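Local coordinates for protein beta-lactamase (Burkholderia cenocepacia, PDB 5E2G) that probably hydrolyses beta-lactams to substituted beta-amino acids, as a member of the class-C (AmpC) beta-lactamase family, at residues L107-P112 / L263-I268; T255-A260 / Q300-P305. All blocks are in the same frame, centred on the assembly; numbering follows the deposited sequence.

Interaction 1. Residues L107-P112 / L263-I268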
loop_
_atom_site.group_PDB
_atom_site.type_symbol
_atom_site.label_atom_id
_atom_site.label_comp_id
_atom_site.label_asym_id
_atom_site.label_seq_id
_atom_site.Cartn_x
_atom_site.Cartn_y
_atom_site.Cartn_z
ATOM N N LEU A 107 -7.020 -2.662 13.155
ATOM C CA LEU A 107 -7.146 -1.691 12.075
ATOM C C LEU A 107 -6.140 -1.952 10.955
ATOM O O LEU A 107 -6.438 -1.697 9.784
ATOM C CB LEU A 107 -6.981 -0.278 12.633
ATOM C CG LEU A 107 -8.039 0.073 13.679
ATOM C CD1 LEU A 107 -7.734 1.407 14.333
ATOM C CD2 LEU A 107 -9.423 0.081 13.042
ATOM N N GLY A 108 -4.955 -2.456 11.286
ATOM C CA GLY A 108 -3.931 -2.700 10.295
ATOM C C GLY A 108 -4.021 -4.036 9.612
ATOM O O GLY A 108 -3.200 -4.355 8.747
ATOM N N THR A 109 -5.011 -4.839 9.978
ATOM C CA THR A 109 -5.207 -6.153 9.386
ATOM C C THR A 109 -6.588 -6.301 8.754
ATOM O O THR A 109 -6.927 -7.395 8.291
ATOM C CB THR A 109 -4.973 -7.249 10.439
ATOM O OG1 THR A 109 -5.891 -7.088 11.533
ATOM C CG2 THR A 109 -3.539 -7.190 10.975
ATOM N N HIS A 110 -7.377 -5.220 8.703
ATOM C CA HIS A 110 -8.743 -5.222 8.161
ATOM C C HIS A 110 -9.678 -6.120 8.966
ATOM O O HIS A 110 -10.626 -6.684 8.419
ATOM C CB HIS A 110 -8.785 -5.635 6.682
ATOM C CG HIS A 110 -7.790 -4.923 5.817
ATOM N ND1 HIS A 110 -7.858 -3.571 5.559
ATOM C CD2 HIS A 110 -6.714 -5.383 5.139
ATOM C CE1 HIS A 110 -6.859 -3.227 4.767
ATOM N NE2 HIS A 110 -6.149 -4.306 4.499
ATOM N N THR A 111 -9.432 -6.263 10.269
ATOM C CA THR A 111 -10.292 -7.121 11.080
ATOM C C THR A 111 -11.028 -6.417 12.222
ATOM O O THR A 111 -11.315 -7.076 13.231
ATOM C CB THR A 111 -9.470 -8.266 11.679
ATOM O OG1 THR A 111 -8.349 -7.731 12.396
ATOM C CG2 THR A 111 -8.968 -9.188 10.598
ATOM N N PRO A 112 -11.382 -5.123 12.128
ATOM C CA PRO A 112 -12.029 -4.476 13.285
ATOM C C PRO A 112 -13.419 -5.023 13.595
ATOM O O PRO A 112 -13.870 -4.916 14.742
ATOM C CB PRO A 112 -12.079 -2.999 12.874
ATOM C CG PRO A 112 -12.215 -3.045 11.416
ATOM C CD PRO A 112 -11.342 -4.194 10.979
ATOM N N LEU A 263 -4.911 -16.160 1.616
ATOM C CA LEU A 263 -4.101 -14.990 1.878
ATOM C C LEU A 263 -3.632 -15.000 3.323
ATOM O O LEU A 263 -4.339 -15.468 4.215
ATOM C CB LEU A 263 -4.938 -13.744 1.578
ATOM C CG LEU A 263 -4.559 -12.315 1.916
ATOM C CD1 LEU A 263 -5.301 -11.407 0.950
ATOM C CD2 LEU A 263 -4.941 -11.987 3.338
ATOM N N THR A 264 -2.429 -14.484 3.545
ATOM C CA THR A 264 -1.941 -14.212 4.888
ATOM C C THR A 264 -1.813 -12.703 5.046
ATOM O O THR A 264 -1.223 -12.031 4.195
ATOM C CB THR A 264 -0.611 -14.916 5.152
ATOM O OG1 THR A 264 -0.809 -16.325 5.030
ATOM C CG2 THR A 264 -0.098 -14.607 6.552
ATOM N N GLN A 265 -2.397 -12.175 6.114
ATOM C CA GLN A 265 -2.477 -10.740 6.354
ATOM C C GLN A 265 -1.388 -10.319 7.330
ATOM O O GLN A 265 -1.378 -10.772 8.482
ATOM C CB GLN A 265 -3.856 -10.368 6.901
ATOM C CG GLN A 265 -4.039 -8.891 7.141
ATOM C CD GLN A 265 -3.940 -8.087 5.864
ATOM O OE1 GLN A 265 -4.763 -8.243 4.963
ATOM N NE2 GLN A 265 -2.932 -7.220 5.776
ATOM N N ASP A 266 -0.462 -9.480 6.860
ATOM C CA ASP A 266 0.552 -8.871 7.712
ATOM C C ASP A 266 0.009 -7.527 8.205
ATOM O O ASP A 266 -1.209 -7.335 8.249
ATOM C CB ASP A 266 1.878 -8.726 6.958
ATOM C CG ASP A 266 2.370 -10.034 6.354
ATOM O OD1 ASP A 266 1.836 -11.110 6.703
ATOM O OD2 ASP A 266 3.311 -9.987 5.524
ATOM N N LEU A 267 0.874 -6.586 8.577
ATOM C CA LEU A 267 0.388 -5.238 8.857
ATOM C C LEU A 267 0.245 -4.553 7.510
ATOM O O LEU A 267 1.223 -4.067 6.938
ATOM C CB LEU A 267 1.324 -4.480 9.788
ATOM C CG LEU A 267 0.655 -3.268 10.449
ATOM C CD1 LEU A 267 -0.492 -3.706 11.360
ATOM C CD2 LEU A 267 1.653 -2.427 11.233
ATOM N N ILE A 268 -0.982 -4.562 6.994
ATOM C CA ILE A 268 -1.364 -4.043 5.684
ATOM C C ILE A 268 -0.815 -4.909 4.553
ATOM O O ILE A 268 -1.569 -5.288 3.655
ATOM C CB ILE A 268 -0.957 -2.569 5.504
ATOM C CG1 ILE A 268 -1.726 -1.691 6.499
ATOM C CG2 ILE A 268 -1.227 -2.118 4.066
ATOM C CD1 ILE A 268 -3.240 -1.778 6.341
#
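Gly108 gives its carbonyl oxygen to Ile268: Ile268 N to Gly108 O is 2.8 Å, and the N-H...O angle is 139°, so the bond is bent at the hydrogen. Ile268 also closes over the same carbonyl with its side chain, CD1 standing 3.5 Å from Gly108 O. Because Gly108 carries no side chain, Leu267 CD1 can come within 3.7 Å of Gly108 CA.

Gln265 fills the neighbouring position. Its CG, anti to the backbone N (chi1 -178°), rests 3.4 Å from Thr109 O, and the bend at chi2 turns the amide back over its own loop. There Gln265 NE2 donates to Asp266 O (3.0 Å) and to Ile268 O (3.2 Å), both acceptors lying in the amide plane, which fixes the flip of the group. Gln265 OE1 takes a hydrogen bond from Arg146 and meets the edge of the His110 ring, 3.5 Å from His110 CD2, with ring and amide planes 83° apart.

The His110 ring meets that of Tyr148, which with Ser62 and Lys65 fits the SxxK-type active-site pattern of serine beta-lactamases, so His110 probably lies beside the active site. The contact joins helix 104-108 and the loop that follows to the turn after strand 263-265, where Ile268 and Leu267 rest on helix 64-77 and Ile268 also meets helix 150-164.

Interaction 2. Residues T255-A260 / Q300-P305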
loop_
_atom_site.group_PDB
_atom_site.type_symbol
_atom_site.label_atom_id
_atom_site.label_comp_id
_atom_site.label_asym_id
_atom_site.label_seq_id
_atom_site.Cartn_x
_atom_site.Cartn_y
_atom_site.Cartn_z
ATOM N N THR A 255 5.171 -9.239 9.621
ATOM C CA THR A 255 4.678 -10.222 10.577
ATOM C C THR A 255 3.322 -10.749 10.121
ATOM O O THR A 255 2.440 -9.966 9.778
ATOM C CB THR A 255 4.568 -9.570 11.958
ATOM O OG1 THR A 255 5.866 -9.140 12.388
ATOM C CG2 THR A 255 3.978 -10.531 12.981
ATOM N N GLY A 256 3.156 -12.072 10.110
ATOM C CA GLY A 256 1.911 -12.681 9.670
ATOM C C GLY A 256 0.929 -12.875 10.809
ATOM O O GLY A 256 1.216 -13.626 11.742
ATOM N N TYR A 257 -0.227 -12.212 10.752
ATOM C CA TYR A 257 -1.183 -12.186 11.857
ATOM C C TYR A 257 -2.425 -13.039 11.642
ATOM O O TYR A 257 -2.943 -13.607 12.610
ATOM C CB TYR A 257 -1.620 -10.743 12.133
ATOM C CG TYR A 257 -0.517 -9.877 12.680
ATOM C CD1 TYR A 257 -0.065 -10.039 13.980
ATOM C CD2 TYR A 257 0.073 -8.891 11.896
ATOM C CE1 TYR A 257 0.951 -9.235 14.491
ATOM C CE2 TYR A 257 1.085 -8.086 12.393
ATOM C CZ TYR A 257 1.519 -8.258 13.689
ATOM O OH TYR A 257 2.522 -7.458 14.181
ATOM N N PHE A 258 -2.945 -13.112 10.411
ATOM C CA PHE A 258 -4.173 -13.843 10.122
ATOM C C PHE A 258 -4.037 -14.622 8.826
ATOM O O PHE A 258 -3.393 -14.166 7.882
ATOM C CB PHE A 258 -5.385 -12.924 9.953
ATOM C CG PHE A 258 -5.790 -12.188 11.192
ATOM C CD1 PHE A 258 -5.333 -10.894 11.427
ATOM C CD2 PHE A 258 -6.666 -12.766 12.097
ATOM C CE1 PHE A 258 -5.721 -10.201 12.564
ATOM C CE2 PHE A 258 -7.063 -12.083 13.231
ATOM C CZ PHE A 258 -6.587 -10.796 13.468
ATOM N N ARG A 259 -4.674 -15.789 8.780
ATOM C CA ARG A 259 -5.051 -16.404 7.514
ATOM C C ARG A 259 -6.438 -15.920 7.130
ATOM O O ARG A 259 -7.335 -15.868 7.971
ATOM C CB ARG A 259 -5.081 -17.929 7.605
ATOM C CG ARG A 259 -3.897 -18.540 8.269
ATOM C CD ARG A 259 -2.639 -18.373 7.458
ATOM N NE ARG A 259 -1.541 -19.056 8.130
ATOM C CZ ARG A 259 -0.290 -19.074 7.701
ATOM N NH1 ARG A 259 0.024 -18.437 6.584
ATOM N NH2 ARG A 259 0.636 -19.736 8.387
ATOM N N ALA A 260 -6.616 -15.571 5.857
ATOM C CA ALA A 260 -7.948 -15.324 5.306
ATOM C C ALA A 260 -7.994 -15.990 3.940
ATOM O O ALA A 260 -7.344 -15.524 3.001
ATOM C CB ALA A 260 -8.264 -13.833 5.207
ATOM N N GLN A 300 -1.077 -17.843 15.875
ATOM C CA GLN A 300 -0.562 -17.757 17.245
ATOM C C GLN A 300 0.564 -18.783 17.453
ATOM O O GLN A 300 0.315 -19.990 17.454
ATOM C CB GLN A 300 -1.687 -17.994 18.267
ATOM C CG GLN A 300 -2.923 -17.104 18.091
ATOM C CD GLN A 300 -4.237 -17.715 18.644
ATOM O OE1 GLN A 300 -4.373 -18.936 18.778
ATOM N NE2 GLN A 300 -5.210 -16.851 18.946
ATOM N N PRO A 301 1.813 -18.319 17.618
ATOM C CA PRO A 301 2.241 -16.918 17.618
ATOM C C PRO A 301 2.296 -16.391 16.196
ATOM O O PRO A 301 2.421 -17.208 15.285
ATOM C CB PRO A 301 3.638 -16.981 18.246
ATOM C CG PRO A 301 4.148 -18.331 17.856
ATOM C CD PRO A 301 2.949 -19.241 17.794
ATOM N N PRO A 302 2.189 -15.074 16.016
ATOM C CA PRO A 302 2.232 -14.515 14.664
ATOM C C PRO A 302 3.489 -14.969 13.940
ATOM O O PRO A 302 4.517 -15.243 14.555
ATOM C CB PRO A 302 2.233 -13.004 14.906
ATOM C CG PRO A 302 1.562 -12.840 16.219
ATOM C CD PRO A 302 2.001 -14.025 17.033
ATOM N N LEU A 303 3.392 -15.091 12.624
ATOM C CA LEU A 303 4.556 -15.499 11.853
ATOM C C LEU A 303 5.633 -14.430 11.920
ATOM O O LEU A 303 5.374 -13.253 11.655
ATOM C CB LEU A 303 4.174 -15.753 10.406
ATOM C CG LEU A 303 2.997 -16.701 10.347
ATOM C CD1 LEU A 303 2.423 -16.623 8.992
ATOM C CD2 LEU A 303 3.422 -18.115 10.681
ATOM N N ALA A 304 6.837 -14.836 12.286
ATOM C CA ALA A 304 7.963 -13.938 12.135
ATOM C C ALA A 304 8.066 -13.509 10.675
ATOM O O ALA A 304 7.736 -14.293 9.777
ATOM C CB ALA A 304 9.252 -14.626 12.573
ATOM N N PRO A 305 8.474 -12.269 10.400
ATOM C CA PRO A 305 8.866 -11.917 9.031
ATOM C C PRO A 305 9.730 -13.012 8.430
ATOM O O PRO A 305 10.588 -13.588 9.105
ATOM C CB PRO A 305 9.633 -10.604 9.218
ATOM C CG PRO A 305 8.962 -9.978 10.416
ATOM C CD PRO A 305 8.543 -11.115 11.315
#
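Leu303 O is gripped by two groups of segment 255-260. Gly256 N donates to Leu303 O (2.9 Å), and the CA-H of Thr255 adds a weaker contact, Thr255 CA to Leu303 O 3.3 Å. In return Leu303 N donates to Gly256 O (2.8 Å). The two N-H...O bonds define Gly256 and Leu303 as an antiparallel hydrogen-bonded pair. Because Gly256 has no side chain, the Leu303 side chain can lie over it, CD1 taking space that a CB there would need.

Strand 256-260 lies between strands 294-303 and 263-265 in the long antiparallel sheet of this beta-lactamase fold. On its other edge Tyr257 and Phe258 both face Gln265 and both bond to its backbone, which makes a classic beta bulge. Before strand 294-303 reaches Leu303 it turns a corner at Gln300 and Pro301, with a cis peptide bond leading into Pro301.

Four side-chain contacts surround the pair. Thr255 CG2, set anti to the backbone N, approaches Pro302 CB to 3.6 Å and also stands over one face of the Tyr257 ring, offset toward its rim. The other branch, OG1, lies against Pro305 CD while bonding to Arg252 O. Pro302 CB in turn meets Tyr257 CD1 at 3.9 Å. On the side of the sheet where Leu303 projects, Leu303 CD1 sits over one face of the Arg259 guanidinium, 3.6 Å from Arg259 NH2, and the two side chains cross at about a right angle. A bend at chi2 (-68°) brings the guanidinium back there. Its NH1 bonds to Thr264 OG1, and a thiocyanate ion, probably from the crystallisation liquor, lies about 4 Å from the arginine side chain (nearest atoms).

From the N terminus the segments come in the order 107-112, 255-260, 263-268, 300-305. Interaction 1 closes a loop of 150 residues when 263-268 returns to segment 107-112; interaction 2 closes one of 39 when 300-305 returns to strand 256-260. Since the second loop opens inside the first and ends beyond it, the two cross. Their centres are 10 Å apart, and strands 256-260 and 263-265, consecutive in the chain and adjacent in the sheet, join them directly: Gln265 N lies 2.8 Å from Phe258 O, a probable hydrogen bond. Interaction 1 ties the sheet, by way of the loop after strand 263-265, to helix 104-108, and interaction 2 continues it to the far end of strand 294-303, at Pro302 and Leu303.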